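PDB 2CSU: 457aa long hypothetical protein from Pyrococcus horikoshii, which is of unknown function but is built from a Rossmann-type CoA-binding domain and ligase-like domains of the succinyl-CoA synthetase kind. Local coordinates for residues F28-V42 with V49-D63. Residues are numbered along the deposited sequence; the frame is centred on the assembly and turned at random.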
# COMPACT_ATOMS: atom_id res chain seq x y z
N PHE A 28 -11.26 -12.75 -26.49
CA PHE A 28 -12.39 -13.66 -26.60
C PHE A 28 -12.51 -14.54 -25.35
O PHE A 28 -13.59 -14.87 -24.88
CB PHE A 28 -12.17 -14.54 -27.83
CG PHE A 28 -13.42 -15.31 -28.15
CD1 PHE A 28 -14.57 -14.62 -28.52
CD2 PHE A 28 -13.41 -16.69 -28.07
CE1 PHE A 28 -15.72 -15.33 -28.83
CE2 PHE A 28 -14.58 -17.39 -28.38
CZ PHE A 28 -15.73 -16.72 -28.76
N LYS A 29 -11.33 -14.95 -24.83
CA LYS A 29 -11.32 -15.75 -23.61
C LYS A 29 -12.06 -15.03 -22.48
O LYS A 29 -12.88 -15.61 -21.77
CB LYS A 29 -9.86 -15.97 -23.21
CG LYS A 29 -9.71 -16.19 -21.70
CD LYS A 29 -8.67 -17.26 -21.38
CE LYS A 29 -7.36 -16.66 -20.85
NZ LYS A 29 -6.23 -17.14 -21.65
N ASN A 30 -11.72 -13.75 -22.31
CA ASN A 30 -12.37 -12.97 -21.26
C ASN A 30 -13.87 -12.81 -21.53
O ASN A 30 -14.68 -12.76 -20.63
CB ASN A 30 -11.70 -11.60 -21.19
CG ASN A 30 -10.33 -11.75 -20.57
OD1 ASN A 30 -10.13 -12.47 -19.60
ND2 ASN A 30 -9.36 -11.03 -21.17
N LEU A 31 -14.27 -12.67 -22.79
CA LEU A 31 -15.68 -12.45 -23.08
C LEU A 31 -16.53 -13.72 -22.99
O LEU A 31 -17.75 -13.66 -23.16
CB LEU A 31 -15.85 -11.81 -24.47
CG LEU A 31 -15.34 -10.36 -24.50
CD1 LEU A 31 -15.49 -9.76 -25.89
CD2 LEU A 31 -16.13 -9.54 -23.48
N LYS A 32 -15.89 -14.85 -22.73
CA LYS A 32 -16.67 -16.08 -22.59
C LYS A 32 -17.50 -16.05 -21.31
O LYS A 32 -18.43 -16.82 -21.11
CB LYS A 32 -15.70 -17.25 -22.55
CG LYS A 32 -15.04 -17.51 -23.91
CD LYS A 32 -15.50 -18.83 -24.53
CE LYS A 32 -14.61 -20.01 -24.14
NZ LYS A 32 -14.81 -21.11 -25.08
N GLU A 33 -17.12 -15.13 -20.41
CA GLU A 33 -17.83 -14.99 -19.15
C GLU A 33 -19.04 -14.05 -19.27
O GLU A 33 -19.79 -13.82 -18.34
CB GLU A 33 -16.86 -14.45 -18.10
CG GLU A 33 -15.76 -15.45 -17.74
CD GLU A 33 -14.79 -14.81 -16.78
OE1 GLU A 33 -15.23 -14.20 -15.82
OE2 GLU A 33 -13.59 -14.91 -17.02
N TYR A 34 -19.18 -13.46 -20.48
CA TYR A 34 -20.28 -12.53 -20.69
C TYR A 34 -21.50 -13.22 -21.30
O TYR A 34 -21.52 -13.64 -22.45
CB TYR A 34 -19.77 -11.42 -21.62
CG TYR A 34 -20.81 -10.36 -21.76
CD1 TYR A 34 -21.07 -9.51 -20.69
CD2 TYR A 34 -21.54 -10.25 -22.93
CE1 TYR A 34 -22.07 -8.55 -20.80
CE2 TYR A 34 -22.54 -9.30 -23.04
CZ TYR A 34 -22.81 -8.45 -21.98
OH TYR A 34 -23.79 -7.48 -22.09
N LYS A 35 -22.55 -13.38 -20.46
CA LYS A 35 -23.73 -14.12 -20.90
C LYS A 35 -25.00 -13.25 -20.98
O LYS A 35 -26.07 -13.70 -21.35
CB LYS A 35 -23.96 -15.27 -19.92
CG LYS A 35 -22.65 -15.94 -19.52
CD LYS A 35 -22.42 -17.25 -20.27
CE LYS A 35 -21.40 -18.16 -19.58
NZ LYS A 35 -20.25 -18.37 -20.47
N LYS A 36 -24.86 -11.98 -20.56
CA LYS A 36 -26.00 -11.08 -20.70
C LYS A 36 -26.18 -10.66 -22.16
O LYS A 36 -26.99 -9.81 -22.50
CB LYS A 36 -25.78 -9.86 -19.80
CG LYS A 36 -26.91 -9.70 -18.79
CD LYS A 36 -27.12 -8.24 -18.39
CE LYS A 36 -28.12 -8.10 -17.24
NZ LYS A 36 -28.38 -6.68 -16.99
N GLY A 37 -25.34 -11.26 -23.02
CA GLY A 37 -25.41 -10.99 -24.45
C GLY A 37 -24.51 -11.97 -25.20
O GLY A 37 -23.62 -12.60 -24.65
N LYS A 38 -24.79 -12.13 -26.52
CA LYS A 38 -24.04 -13.10 -27.30
C LYS A 38 -22.71 -12.54 -27.80
O LYS A 38 -22.60 -11.39 -28.19
CB LYS A 38 -24.91 -13.52 -28.48
CG LYS A 38 -26.12 -14.35 -28.05
CD LYS A 38 -27.34 -14.11 -28.94
CE LYS A 38 -28.67 -14.29 -28.20
NZ LYS A 38 -29.14 -15.67 -28.34
N VAL A 39 -21.68 -13.39 -27.78
CA VAL A 39 -20.35 -13.02 -28.23
C VAL A 39 -19.96 -13.94 -29.38
O VAL A 39 -19.99 -15.16 -29.23
CB VAL A 39 -19.32 -13.19 -27.09
CG1 VAL A 39 -17.93 -12.75 -27.54
CG2 VAL A 39 -19.78 -12.40 -25.87
N TYR A 40 -19.60 -13.35 -30.52
CA TYR A 40 -19.22 -14.12 -31.71
C TYR A 40 -17.76 -13.91 -32.09
O TYR A 40 -17.30 -12.78 -32.18
CB TYR A 40 -20.08 -13.69 -32.90
CG TYR A 40 -21.57 -13.75 -32.67
CD1 TYR A 40 -22.31 -14.88 -33.01
CD2 TYR A 40 -22.23 -12.67 -32.09
CE1 TYR A 40 -23.68 -14.94 -32.77
CE2 TYR A 40 -23.60 -12.71 -31.85
CZ TYR A 40 -24.32 -13.85 -32.19
OH TYR A 40 -25.68 -13.89 -31.94
N PRO A 41 -17.01 -14.99 -32.31
CA PRO A 41 -15.60 -14.85 -32.69
C PRO A 41 -15.47 -14.68 -34.20
O PRO A 41 -15.96 -15.52 -34.97
CB PRO A 41 -14.99 -16.16 -32.21
CG PRO A 41 -16.11 -17.15 -32.50
CD PRO A 41 -17.35 -16.41 -32.03
N VAL A 42 -14.82 -13.61 -34.63
CA VAL A 42 -14.63 -13.35 -36.05
C VAL A 42 -13.17 -13.48 -36.42
O VAL A 42 -12.35 -12.68 -36.00
CB VAL A 42 -15.10 -11.94 -36.46
CG1 VAL A 42 -14.66 -11.65 -37.89
CG2 VAL A 42 -16.61 -11.83 -36.34
N VAL A 49 -13.22 -20.88 -32.74
CA VAL A 49 -12.22 -20.26 -31.89
C VAL A 49 -12.55 -20.60 -30.46
O VAL A 49 -13.64 -20.31 -29.98
CB VAL A 49 -12.19 -18.72 -32.07
CG1 VAL A 49 -11.24 -18.10 -31.06
CG2 VAL A 49 -11.72 -18.38 -33.47
N GLN A 50 -11.59 -21.23 -29.79
CA GLN A 50 -11.78 -21.61 -28.41
C GLN A 50 -13.08 -22.39 -28.22
O GLN A 50 -13.79 -22.23 -27.23
CB GLN A 50 -11.72 -20.36 -27.52
CG GLN A 50 -10.29 -19.84 -27.37
CD GLN A 50 -10.20 -18.50 -26.66
OE1 GLN A 50 -10.65 -18.35 -25.53
NE2 GLN A 50 -9.59 -17.52 -27.33
N GLY A 51 -13.40 -23.23 -29.21
CA GLY A 51 -14.59 -24.06 -29.15
C GLY A 51 -15.88 -23.43 -29.63
O GLY A 51 -16.92 -24.09 -29.63
N VAL A 52 -15.82 -22.16 -30.03
CA VAL A 52 -17.00 -21.46 -30.50
C VAL A 52 -16.98 -21.21 -32.01
O VAL A 52 -15.95 -20.82 -32.59
CB VAL A 52 -17.19 -20.10 -29.76
CG1 VAL A 52 -18.44 -19.40 -30.28
CG2 VAL A 52 -17.32 -20.34 -28.26
N LYS A 53 -18.12 -21.45 -32.63
CA LYS A 53 -18.31 -21.23 -34.08
C LYS A 53 -17.87 -19.83 -34.42
O LYS A 53 -18.35 -18.85 -33.86
CB LYS A 53 -19.80 -21.41 -34.52
CG LYS A 53 -20.01 -21.58 -36.06
CD LYS A 53 -21.26 -20.88 -36.67
CE LYS A 53 -21.47 -21.16 -38.20
NZ LYS A 53 -22.78 -21.81 -38.44
N ALA A 54 -16.96 -19.71 -35.37
CA ALA A 54 -16.47 -18.41 -35.78
C ALA A 54 -16.91 -18.03 -37.18
O ALA A 54 -17.28 -18.88 -37.99
CB ALA A 54 -14.95 -18.39 -35.68
N TYR A 55 -16.87 -16.73 -37.47
CA TYR A 55 -17.26 -16.22 -38.77
C TYR A 55 -16.09 -15.52 -39.45
O TYR A 55 -15.27 -14.86 -38.78
CB TYR A 55 -18.45 -15.26 -38.62
CG TYR A 55 -19.69 -15.95 -38.10
CD1 TYR A 55 -20.56 -16.63 -38.96
CD2 TYR A 55 -19.98 -15.95 -36.73
CE1 TYR A 55 -21.69 -17.31 -38.47
CE2 TYR A 55 -21.10 -16.62 -36.23
CZ TYR A 55 -21.95 -17.30 -37.10
OH TYR A 55 -23.06 -17.94 -36.60
N LYS A 56 -16.02 -15.67 -40.77
CA LYS A 56 -14.96 -15.08 -41.58
C LYS A 56 -15.02 -13.55 -41.55
O LYS A 56 -14.03 -12.84 -41.62
CB LYS A 56 -15.12 -15.58 -43.01
CG LYS A 56 -14.76 -17.05 -43.16
CD LYS A 56 -15.33 -17.67 -44.43
CE LYS A 56 -15.19 -19.19 -44.46
NZ LYS A 56 -16.13 -19.79 -43.52
N SER A 57 -16.27 -13.04 -41.47
CA SER A 57 -16.46 -11.60 -41.40
C SER A 57 -17.64 -11.24 -40.50
O SER A 57 -18.56 -12.02 -40.29
CB SER A 57 -16.72 -11.09 -42.82
OG SER A 57 -17.27 -9.77 -42.75
N VAL A 58 -17.56 -10.04 -39.91
CA VAL A 58 -18.62 -9.60 -39.01
C VAL A 58 -19.95 -9.46 -39.75
O VAL A 58 -21.01 -9.27 -39.16
CB VAL A 58 -18.22 -8.26 -38.41
CG1 VAL A 58 -18.03 -7.22 -39.52
CG2 VAL A 58 -19.30 -7.77 -37.46
N LYS A 59 -19.87 -9.51 -41.09
CA LYS A 59 -21.08 -9.35 -41.89
C LYS A 59 -21.92 -10.64 -41.90
O LYS A 59 -23.12 -10.63 -42.15
CB LYS A 59 -20.67 -9.00 -43.32
CG LYS A 59 -20.27 -7.53 -43.47
CD LYS A 59 -19.27 -7.31 -44.61
CE LYS A 59 -19.92 -7.42 -45.99
NZ LYS A 59 -19.03 -6.84 -46.99
N ASP A 60 -21.24 -11.77 -41.65
CA ASP A 60 -21.91 -13.06 -41.78
C ASP A 60 -22.70 -13.44 -40.53
O ASP A 60 -23.47 -14.40 -40.51
CB ASP A 60 -20.86 -14.13 -42.08
CG ASP A 60 -20.04 -13.71 -43.29
OD1 ASP A 60 -20.65 -13.34 -44.29
OD2 ASP A 60 -18.82 -13.78 -43.22
N ILE A 61 -22.47 -12.69 -39.44
CA ILE A 61 -23.20 -12.97 -38.20
C ILE A 61 -24.72 -12.71 -38.36
O ILE A 61 -25.16 -11.59 -38.59
CB ILE A 61 -22.63 -12.09 -37.09
CG1 ILE A 61 -21.15 -12.40 -36.86
CG2 ILE A 61 -23.37 -12.38 -35.76
CD1 ILE A 61 -20.55 -11.57 -35.73
N PRO A 62 -25.50 -13.80 -38.24
CA PRO A 62 -26.96 -13.73 -38.37
C PRO A 62 -27.62 -12.74 -37.40
O PRO A 62 -28.53 -11.99 -37.74
CB PRO A 62 -27.51 -15.14 -38.15
CG PRO A 62 -26.34 -16.11 -38.31
CD PRO A 62 -25.10 -15.17 -37.98
N ASP A 63 -27.19 -12.79 -36.13
CA ASP A 63 -27.79 -11.92 -35.11
C ASP A 63 -27.31 -10.46 -35.24
O ASP A 63 -26.46 -10.13 -36.06
CB ASP A 63 -27.40 -12.49 -33.75
CG ASP A 63 -27.98 -11.66 -32.62
OD1 ASP A 63 -29.20 -11.48 -32.61
OD2 ASP A 63 -27.23 -11.31 -31.71
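With chi1 of Tyr-40 at -53°, CG anti to the carbonyl carbon, the ring lies against Ile-61, whose CG2, turned anti to its own backbone N, sits over the centre of one face, 3.6 Å from the centroid, in a CH-pi contact only 3° off the ring normal. Ile-61 CD1 reaches back to Tyr-40 CB, also 3.6 Å, and the Tyr-55 ring meets the same tyrosine obliquely. Strand 38-42 is an outermost strand, within this chain, of the parallel sheet of the Rossmann-type CoA-binding domain; its backbone bonds to strand 10-14, while the loop after the 48-53 hairpin runs past it. A single beta bridge pairs Val-42 with Tyr-55: Tyr-55 N donates to Pro-41 O at 2.9 Å, and Val-42 CA-H approaches Tyr-55 O. The Pro-41 ring packs its CD on Val-52 CG1 (3.6 Å) and its CG on Ala-54 CB. Pro-41 CB also lies over the rim of one face of Phe-28, whose edge faces the Gln-50 amide, ring and amide planes 84° apart. NE2 of that amide donates to the backbone oxygens of Ser-17 and Tyr-25, and in the type I' turn from Val-49 to Val-52 Gln-50 O accepts a hydrogen bond from Lys-32 NZ (2.6 Å), in the carbonyl plane.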